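Local coordinates for protein leucine aminopeptidase (PDB 7D1B) that is a zinc-binding protein of peptidase family M28 that probably acts as a glutaminyl cyclase, closing N-terminal glutamine residues of peptides into pyroglutamate, at residues 80-85 / 111-116; 164-169 / 328-333; 269-274 / 324-329. One frame throughout, in Å; residues are numbered along the deposited sequence. Where two conformers were deposited one is given.

Contact 1 (80-85 / 111-116); sequences VLTKHF and TNLIAS
Phe85 lays one face of its ring against the methyl group of Ala115, and this pair makes up a buried, closely packed end of the contact between helix segment 80-85 and strand segment 111-116. Ala115 CB stands 4.0 Å from the centroid of the Phe85 ring and 27° off the ring normal, which meets the geometry of a CH-pi contact. The methyl is not centred: its nearest ring atoms include Phe85 CD2, 3.7 Å from Ala115 CB, so it sits over the half of the ring close to the backbone. The first torsion explains this placement, since Phe85 CG lies beside the backbone N and anti to the carbonyl carbon (chi1 -68°), turning the ring down to the strand. Met163 and Ala167 of helix 153-167 and Phe181 and Leu183 of strand 178-184 also touch this side chain.

One helical turn before Phe85, Leu81 meets Leu113 of the strand. In the conformer described, Leu113 CD2 approaches Leu81 CB at 3.8 Å; Leu113 was modelled in two conformers, so the exact branch contacts are less certain. Whereas Leu81, Phe85, Leu113 and Ala115 are buried, Thr82 is partly exposed and marks the solvent side. Thr82 and Leu113 cross at about a right angle, and Thr82 OG1 comes within 3.7 Å of Leu113 CD1, a van der Waals contact; the hydroxyl's polar partner is Gln78 O, one turn back.

The axes of segments 80-85 and 111-116 run nearly parallel, 7° apart and 9.7 Å from each other at closest approach. The strand is paired on its two edges with 91-99 and 178-184. A helix laid along a mixed sheet in this way is characteristic of the alpha/beta/alpha sandwich of M28 zinc exopeptidases.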
loop_
_atom_site.group_PDB
_atom_site.type_symbol
_atom_site.label_atom_id
_atom_site.label_comp_id
_atom_site.label_asym_id
_atom_site.label_seq_id
_atom_site.Cartn_x
_atom_site.Cartn_y
_atom_site.Cartn_z
ATOM N N VAL A 80 9.386 -11.614 8.560
ATOM C CA VAL A 80 10.233 -10.422 8.612
ATOM C C VAL A 80 9.419 -9.216 9.060
ATOM O O VAL A 80 9.821 -8.457 9.956
ATOM C CB VAL A 80 10.885 -10.186 7.236
ATOM C CG1 VAL A 80 11.527 -8.808 7.176
ATOM C CG2 VAL A 80 11.898 -11.284 6.913
ATOM N N LEU A 81 8.267 -9.006 8.419
ATOM C CA LEU A 81 7.452 -7.838 8.727
ATOM C C LEU A 81 6.889 -7.902 10.137
ATOM O O LEU A 81 6.868 -6.885 10.846
ATOM C CB LEU A 81 6.321 -7.702 7.709
ATOM C CG LEU A 81 6.805 -7.327 6.303
ATOM C CD1 LEU A 81 5.699 -7.522 5.298
ATOM C CD2 LEU A 81 7.307 -5.891 6.238
ATOM N N THR A 82 6.410 -9.077 10.558
ATOM C CA THR A 82 5.835 -9.197 11.892
ATOM C C THR A 82 6.869 -8.866 12.950
ATOM O O THR A 82 6.599 -8.077 13.867
ATOM C CB THR A 82 5.266 -10.608 12.099
ATOM O OG1 THR A 82 4.202 -10.826 11.162
ATOM C CG2 THR A 82 4.748 -10.799 13.528
ATOM N N LYS A 83 8.070 -9.445 12.827
ATOM C CA LYS A 83 9.120 -9.181 13.807
ATOM C C LYS A 83 9.520 -7.712 13.807
ATOM O O LYS A 83 9.720 -7.109 14.871
ATOM C CB LYS A 83 10.328 -10.065 13.507
ATOM C CG LYS A 83 11.500 -9.864 14.444
ATOM C CD LYS A 83 12.685 -10.733 14.051
ATOM C CE LYS A 83 13.844 -10.566 15.023
ATOM N NZ LYS A 83 14.978 -11.467 14.683
ATOM N N HIS A 84 9.599 -7.104 12.623
ATOM C CA HIS A 84 9.997 -5.704 12.541
ATOM C C HIS A 84 8.975 -4.805 13.235
ATOM O O HIS A 84 9.320 -3.948 14.079
ATOM C CB HIS A 84 10.110 -5.336 11.067
ATOM C CG HIS A 84 10.549 -3.931 10.848
ATOM N ND1 HIS A 84 11.865 -3.538 10.985
ATOM C CD2 HIS A 84 9.843 -2.817 10.542
ATOM C CE1 HIS A 84 11.947 -2.240 10.750
ATOM N NE2 HIS A 84 10.737 -1.778 10.482
ATOM N N PHE A 85 7.702 -4.979 12.880
ATOM C CA PHE A 85 6.662 -4.125 13.437
ATOM C C PHE A 85 6.518 -4.333 14.940
ATOM O O PHE A 85 6.393 -3.364 15.700
ATOM C CB PHE A 85 5.330 -4.367 12.727
ATOM C CG PHE A 85 5.285 -3.913 11.280
ATOM C CD1 PHE A 85 5.819 -2.685 10.891
ATOM C CD2 PHE A 85 4.695 -4.721 10.312
ATOM C CE1 PHE A 85 5.739 -2.267 9.564
ATOM C CE2 PHE A 85 4.628 -4.302 8.995
ATOM C CZ PHE A 85 5.147 -3.083 8.630
ATOM N N THR A 111 -3.064 -14.313 3.615
ATOM C CA THR A 111 -2.978 -13.678 4.932
ATOM C C THR A 111 -2.806 -12.177 4.756
ATOM O O THR A 111 -1.780 -11.736 4.228
ATOM C CB THR A 111 -1.800 -14.225 5.755
ATOM O OG1 THR A 111 -1.856 -15.652 5.797
ATOM C CG2 THR A 111 -1.848 -13.690 7.192
ATOM N N ASN A 112 -3.779 -11.384 5.209
ATOM C CA ASN A 112 -3.514 -9.957 5.357
ATOM C C ASN A 112 -2.805 -9.740 6.690
ATOM O O ASN A 112 -3.056 -10.446 7.665
ATOM C CB ASN A 112 -4.809 -9.146 5.392
ATOM C CG ASN A 112 -5.614 -9.215 4.106
ATOM O OD1 ASN A 112 -5.065 -9.358 3.000
ATOM N ND2 ASN A 112 -6.930 -9.072 4.246
ATOM N N LEU A 113 -1.905 -8.770 6.729
ATOM C CA LEU A 113 -1.213 -8.423 7.970
ATOM C C LEU A 113 -1.633 -7.024 8.398
ATOM O O LEU A 113 -1.702 -6.110 7.576
ATOM C CB LEU A 113 0.299 -8.451 7.765
ATOM C CG LEU A 113 1.315 -8.759 8.862
ATOM C CD1 LEU A 113 1.025 -10.113 9.484
ATOM C CD2 LEU A 113 2.743 -8.731 8.332
ATOM N N ILE A 114 -1.924 -6.848 9.679
ATOM C CA ILE A 114 -2.291 -5.542 10.208
ATOM C C ILE A 114 -1.330 -5.222 11.338
ATOM O O ILE A 114 -1.220 -5.991 12.296
ATOM C CB ILE A 114 -3.740 -5.512 10.711
ATOM C CG1 ILE A 114 -4.714 -5.925 9.604
ATOM C CG2 ILE A 114 -4.081 -4.117 11.274
ATOM C CD1 ILE A 114 -6.102 -6.278 10.119
ATOM N N ALA A 115 -0.644 -4.089 11.239
ATOM C CA ALA A 115 0.216 -3.581 12.309
ATOM C C ALA A 115 -0.446 -2.322 12.856
ATOM O O ALA A 115 -0.547 -1.318 12.151
ATOM C CB ALA A 115 1.624 -3.293 11.800
ATOM N N SER A 116 -0.915 -2.390 14.101
ATOM C CA SER A 116 -1.771 -1.365 14.676
ATOM C C SER A 116 -0.999 -0.509 15.660
ATOM O O SER A 116 -0.261 -1.025 16.514
ATOM C CB SER A 116 -2.959 -2.000 15.404
ATOM O OG SER A 116 -3.880 -2.597 14.535
#

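Contact 2 (164-169 / 328-333); sequences MELAHH and NVLLGW
Leu166 is the centre of this contact: its two methyl groups divide between Leu331 and Leu330 of helix 320-336, and it gives up more surface than either partner. The CD2 branch takes the larger share. It lies 3.9 Å from Leu331 CG, with both Leu331 methyls also close to Leu166 CD2, so one methyl is set against the whole fork of the opposing leucine. These two side chains slide past each other in opposite directions, which brings branch against branch; the nearest CA atoms, those of Leu166 and Leu331, are still 8.5 Å apart.

The other branch makes a lighter touch. Leu166 CD1 meets Leu330 CD1 at 4.1 Å, methyl to methyl, and the two side chains cross at about a right angle. Leu330 and Leu331 both carry CG beside the backbone N, anti to the carbonyl carbon (chi1 -68° in Leu331), and as neighbours on the helix they serve the single leucine unequally: Leu331 offers its whole fork and Leu330 one methyl.

Beside this apolar patch, the end of segment 164-169 is tied to itself. His169 NE2 donates to Glu165 OE2 over 2.9 Å at an almost straight 176°; the acceptor lies in the plane of the imidazole, whereas the nitrogen stands 41° out of the carboxylate plane. Arg53 forms a salt bridge to Glu165 OE1, and Asp50 N also reaches OE2.

The direct contact between the segments is apolar, so it probably rests on dispersion and the exclusion of water, which impose little directional constraint.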
loop_
_atom_site.group_PDB
_atom_site.type_symbol
_atom_site.label_atom_id
_atom_site.label_comp_id
_atom_site.label_asym_id
_atom_site.label_seq_id
_atom_site.Cartn_x
_atom_site.Cartn_y
_atom_site.Cartn_z
ATOM N N MET A 164 7.845 -0.210 6.882
ATOM C CA MET A 164 8.976 -0.583 7.738
ATOM C C MET A 164 9.741 0.648 8.200
ATOM O O MET A 164 10.131 0.736 9.365
ATOM C CB MET A 164 9.898 -1.550 7.002
ATOM C CG MET A 164 9.290 -2.924 6.772
ATOM S SD MET A 164 10.406 -4.048 5.887
ATOM C CE MET A 164 11.496 -4.504 7.230
ATOM N N GLU A 165 9.974 1.604 7.299
ATOM C CA GLU A 165 10.648 2.837 7.703
ATOM C C GLU A 165 9.800 3.625 8.698
ATOM O O GLU A 165 10.292 4.064 9.745
ATOM C CB GLU A 165 11.018 3.693 6.490
ATOM C CG GLU A 165 11.572 5.071 6.881
ATOM C CD GLU A 165 12.838 5.006 7.729
ATOM O OE1 GLU A 165 13.543 3.981 7.652
ATOM O OE2 GLU A 165 13.122 6.003 8.454
ATOM N N LEU A 166 8.519 3.825 8.381
ATOM C CA LEU A 166 7.643 4.602 9.249
ATOM C C LEU A 166 7.573 4.008 10.641
ATOM O O LEU A 166 7.441 4.745 11.629
ATOM C CB LEU A 166 6.232 4.680 8.653
ATOM C CG LEU A 166 6.062 5.562 7.418
ATOM C CD1 LEU A 166 4.660 5.392 6.858
ATOM C CD2 LEU A 166 6.337 7.013 7.746
ATOM N N ALA A 167 7.646 2.680 10.748
ATOM C CA ALA A 167 7.556 2.038 12.051
ATOM C C ALA A 167 8.622 2.517 13.028
ATOM O O ALA A 167 8.395 2.454 14.232
ATOM C CB ALA A 167 7.641 0.523 11.878
ATOM N N HIS A 168 9.795 2.958 12.548
ATOM C CA HIS A 168 10.803 3.494 13.462
ATOM C C HIS A 168 10.318 4.740 14.191
ATOM O O HIS A 168 10.831 5.049 15.276
ATOM C CB HIS A 168 12.093 3.820 12.721
ATOM C CG HIS A 168 12.835 2.609 12.262
ATOM N ND1 HIS A 168 13.651 1.881 13.100
ATOM C CD2 HIS A 168 12.879 1.988 11.057
ATOM C CE1 HIS A 168 14.174 0.870 12.426
ATOM N NE2 HIS A 168 13.719 0.910 11.189
ATOM N N HIS A 169 9.352 5.456 13.609
ATOM C CA HIS A 169 8.943 6.768 14.084
ATOM C C HIS A 169 7.595 6.759 14.772
ATOM O O HIS A 169 7.318 7.689 15.528
ATOM C CB HIS A 169 8.881 7.738 12.897
ATOM C CG HIS A 169 10.120 7.695 12.066
ATOM N ND1 HIS A 169 11.227 8.479 12.325
ATOM C CD2 HIS A 169 10.448 6.899 11.021
ATOM C CE1 HIS A 169 12.177 8.173 11.455
ATOM N NE2 HIS A 169 11.732 7.208 10.661
ATOM N N ASN A 328 6.403 11.501 4.781
ATOM C CA ASN A 328 6.093 12.725 5.503
ATOM C C ASN A 328 4.690 13.207 5.201
ATOM O O ASN A 328 4.034 13.748 6.090
ATOM C CB ASN A 328 7.141 13.773 5.208
ATOM C CG ASN A 328 8.350 13.622 6.115
ATOM O OD1 ASN A 328 8.211 13.373 7.327
ATOM N ND2 ASN A 328 9.519 13.838 5.573
ATOM N N VAL A 329 4.200 13.009 3.974
ATOM C CA VAL A 329 2.811 13.367 3.689
ATOM C C VAL A 329 1.860 12.518 4.515
ATOM O O VAL A 329 0.903 13.029 5.106
ATOM C CB VAL A 329 2.534 13.277 2.177
ATOM C CG1 VAL A 329 1.044 13.433 1.891
ATOM C CG2 VAL A 329 3.348 14.336 1.454
ATOM N N LEU A 330 2.116 11.209 4.583
ATOM C CA LEU A 330 1.261 10.339 5.402
ATOM C C LEU A 330 1.290 10.759 6.865
ATOM O O LEU A 330 0.241 10.827 7.519
ATOM C CB LEU A 330 1.725 8.892 5.288
ATOM C CG LEU A 330 1.544 8.237 3.925
ATOM C CD1 LEU A 330 2.285 6.911 3.891
ATOM C CD2 LEU A 330 0.060 8.032 3.640
ATOM N N LEU A 331 2.487 11.047 7.404
ATOM C CA LEU A 331 2.558 11.436 8.811
ATOM C C LEU A 331 1.882 12.783 9.047
ATOM O O LEU A 331 1.261 12.994 10.102
ATOM C CB LEU A 331 4.007 11.467 9.286
ATOM C CG LEU A 331 4.686 10.103 9.362
ATOM C CD1 LEU A 331 6.124 10.284 9.812
ATOM C CD2 LEU A 331 3.923 9.165 10.298
ATOM N N GLY A 332 1.965 13.704 8.079
ATOM C CA GLY A 332 1.270 14.975 8.254
ATOM C C GLY A 332 -0.234 14.800 8.248
ATOM O O GLY A 332 -0.942 15.372 9.081
ATOM N N TRP A 333 -0.733 13.985 7.319
ATOM C CA TRP A 333 -2.149 13.637 7.265
ATOM C C TRP A 333 -2.624 13.069 8.600
ATOM O O TRP A 333 -3.670 13.467 9.129
ATOM C CB TRP A 333 -2.346 12.640 6.119
ATOM C CG TRP A 333 -3.711 12.011 6.031
ATOM C CD1 TRP A 333 -4.918 12.647 5.897
ATOM C CD2 TRP A 333 -3.992 10.607 6.023
ATOM N NE1 TRP A 333 -5.938 11.718 5.824
ATOM C CE2 TRP A 333 -5.392 10.458 5.894
ATOM C CE3 TRP A 333 -3.192 9.456 6.142
ATOM C CZ2 TRP A 333 -6.007 9.203 5.839
ATOM C CZ3 TRP A 333 -3.805 8.206 6.091
ATOM C CH2 TRP A 333 -5.202 8.090 5.947
#

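Contact 3 (269-274 / 324-329)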
loop_
_atom_site.group_PDB
_atom_site.type_symbol
_atom_site.label_atom_id
_atom_site.label_comp_id
_atom_site.label_asym_id
_atom_site.label_seq_id
_atom_site.Cartn_x
_atom_site.Cartn_y
_atom_site.Cartn_z
ATOM N N LYS A 269 6.943 17.234 -4.110
ATOM C CA LYS A 269 6.590 17.736 -5.438
ATOM C C LYS A 269 5.943 16.681 -6.318
ATOM O O LYS A 269 5.347 17.030 -7.339
ATOM C CB LYS A 269 7.842 18.279 -6.126
ATOM C CG LYS A 269 8.561 19.387 -5.386
ATOM C CD LYS A 269 7.724 20.664 -5.462
ATOM C CE LYS A 269 8.280 21.812 -4.636
ATOM N NZ LYS A 269 9.623 22.222 -5.086
ATOM N N SER A 270 6.030 15.403 -5.945
ATOM C CA SER A 270 5.375 14.377 -6.751
ATOM C C SER A 270 3.853 14.469 -6.716
ATOM O O SER A 270 3.201 13.953 -7.625
ATOM C CB SER A 270 5.809 12.983 -6.295
ATOM O OG SER A 270 5.427 12.717 -4.948
ATOM N N PHE A 271 3.259 15.076 -5.683
ATOM C CA PHE A 271 1.797 15.154 -5.592
ATOM C C PHE A 271 1.330 16.311 -6.466
ATOM O O PHE A 271 1.583 17.478 -6.139
ATOM C CB PHE A 271 1.335 15.366 -4.153
ATOM C CG PHE A 271 1.529 14.153 -3.266
ATOM C CD1 PHE A 271 2.786 13.841 -2.716
ATOM C CD2 PHE A 271 0.454 13.307 -2.980
ATOM C CE1 PHE A 271 2.955 12.741 -1.897
ATOM C CE2 PHE A 271 0.626 12.191 -2.162
ATOM C CZ PHE A 271 1.881 11.904 -1.634
ATOM N N VAL A 272 0.690 16.003 -7.591
ATOM C CA VAL A 272 0.313 17.012 -8.580
ATOM C C VAL A 272 -1.203 17.154 -8.634
ATOM O O VAL A 272 -1.943 16.165 -8.534
ATOM C CB VAL A 272 0.903 16.706 -9.977
ATOM C CG1 VAL A 272 2.445 16.621 -9.894
ATOM C CG2 VAL A 272 0.317 15.451 -10.608
ATOM N N ASN A 273 -1.662 18.394 -8.811
ATOM C CA ASN A 273 -3.093 18.680 -8.968
ATOM C C ASN A 273 -3.470 18.527 -10.436
ATOM O O ASN A 273 -3.726 19.489 -11.148
ATOM C CB ASN A 273 -3.425 20.060 -8.411
ATOM C CG ASN A 273 -3.561 20.022 -6.903
ATOM O OD1 ASN A 273 -2.572 19.902 -6.181
ATOM N ND2 ASN A 273 -4.784 20.046 -6.418
ATOM N N GLU A 274 -3.502 17.267 -10.880
ATOM C CA GLU A 274 -3.832 16.914 -12.256
ATOM C C GLU A 274 -4.630 15.626 -12.230
ATOM O O GLU A 274 -4.483 14.803 -11.321
ATOM C CB GLU A 274 -2.582 16.647 -13.108
ATOM C CG GLU A 274 -1.600 17.797 -13.180
ATOM C CD GLU A 274 -0.339 17.464 -13.983
ATOM O OE1 GLU A 274 -0.327 16.474 -14.752
ATOM O OE2 GLU A 274 0.651 18.214 -13.850
ATOM N N VAL A 324 10.687 9.141 1.315
ATOM C CA VAL A 324 10.622 10.038 2.468
ATOM C C VAL A 324 9.523 11.077 2.278
ATOM O O VAL A 324 8.773 11.384 3.215
ATOM C CB VAL A 324 12.001 10.692 2.712
ATOM C CG1 VAL A 324 11.872 11.915 3.633
ATOM C CG2 VAL A 324 12.994 9.672 3.272
ATOM N N ASP A 325 9.414 11.641 1.069
ATOM C CA ASP A 325 8.369 12.626 0.810
ATOM C C ASP A 325 6.989 12.029 1.062
ATOM O O ASP A 325 6.142 12.633 1.735
ATOM C CB ASP A 325 8.433 13.105 -0.639
ATOM C CG ASP A 325 9.460 14.171 -0.899
ATOM O OD1 ASP A 325 10.155 14.635 0.022
ATOM O OD2 ASP A 325 9.573 14.535 -2.078
ATOM N N VAL A 326 6.733 10.837 0.506
ATOM C CA VAL A 326 5.429 10.213 0.713
ATOM C C VAL A 326 5.213 9.883 2.188
ATOM O O VAL A 326 4.117 10.104 2.732
ATOM C CB VAL A 326 5.253 9.007 -0.221
ATOM C CG1 VAL A 326 3.977 8.234 0.100
ATOM C CG2 VAL A 326 5.244 9.482 -1.682
ATOM N N GLY A 327 6.256 9.399 2.869
ATOM C CA GLY A 327 6.133 9.136 4.293
ATOM C C GLY A 327 5.778 10.367 5.098
ATOM O O GLY A 327 4.928 10.319 5.994
ATOM N N ASN A 328 6.403 11.501 4.781
ATOM C CA ASN A 328 6.093 12.725 5.503
ATOM C C ASN A 328 4.690 13.207 5.201
ATOM O O ASN A 328 4.034 13.748 6.090
ATOM C CB ASN A 328 7.141 13.773 5.208
ATOM C CG ASN A 328 8.350 13.622 6.115
ATOM O OD1 ASN A 328 8.211 13.373 7.327
ATOM N ND2 ASN A 328 9.519 13.838 5.573
ATOM N N VAL A 329 4.200 13.009 3.974
ATOM C CA VAL A 329 2.811 13.367 3.689
ATOM C C VAL A 329 1.860 12.518 4.515
ATOM O O VAL A 329 0.903 13.029 5.106
ATOM C CB VAL A 329 2.534 13.277 2.177
ATOM C CG1 VAL A 329 1.044 13.433 1.891
ATOM C CG2 VAL A 329 3.348 14.336 1.454
HETATM O O HOH W 1 9.735 16.445 -3.974
HETATM O O HOH W 2 7.724 13.820 -3.958
#
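The Phe271 ring meets the helix through CE1 and CZ; Val329 comes to it from the opposite direction, and Val326 crosses it at about a right angle. Both valines stand oblique to the ring. Phe271 CE1 is the shared meeting point, 3.7 Å from Val329 CG2 and 4.0 Å from Val326 CG2, while the neighbouring Phe271 CZ rests 3.9 Å from Val329 CG1. Both branches of Val329 are thus used, astride the outer corner of the ring; Val329 CG1 is anti to its backbone N (chi1 171°), which spreads the two methyls toward the strand. Trp260 meets the Phe271 ring edge-to-face, and Ala263 of helix 253-266 adds to its surroundings. Replacing Phe271 by an alanine would probably strip Val326 and Val329 of the ring they pack on and open a gap between strand and helix.

Polar linkage runs alongside through two waters. Water 1 accepts from Lys269 N at 2.9 Å and probably donates to Asp325 OD2, 2.7 Å away; water 2 accepts from Ser270 N and likewise lies 2.7 Å from Asp325 OD2. Two consecutive backbone amides are thereby connected to one carboxylate oxygen, although Lys269 N itself stays 4.3 Å from Asp325 OD2. The other oxygen, Asp325 OD1, forms a salt bridge with Lys321, and Ser270 OG is bonded to Gln322 NE2.

Backbone bonds from Leu242 to both Ser270 and Val272 are consistent with parallel pairing of 271-272 with 242-244. Helices 246-251 and 253-266 connect the two strands along the chain, consistent with a small beta-alpha-beta unit packed on the C-terminal helix 320-336.

Contacts 2 and 3 share helix 320-336, including Asn328 and Val329, and their centres lie 13 Å apart; Leu166 CD2 of contact 2 comes to 4.0 Å from Gly327 O of contact 3. Contact 1 joins contact 2 through helix 153-167: His84 NE2 is probably hydrogen-bonded to Met164 O at 2.8 Å, and Leu81 CD2 packs on Met164 CG at 3.6 Å. Contacts 1 and 3 do not touch, their nearest atoms being about 13 Å apart and their centres 25 Å, on opposite sides of the chain's centre. All three lie away from the zinc site of Asp155, Glu188 and His309, yet helix 153-167 includes zinc ligand Asp155.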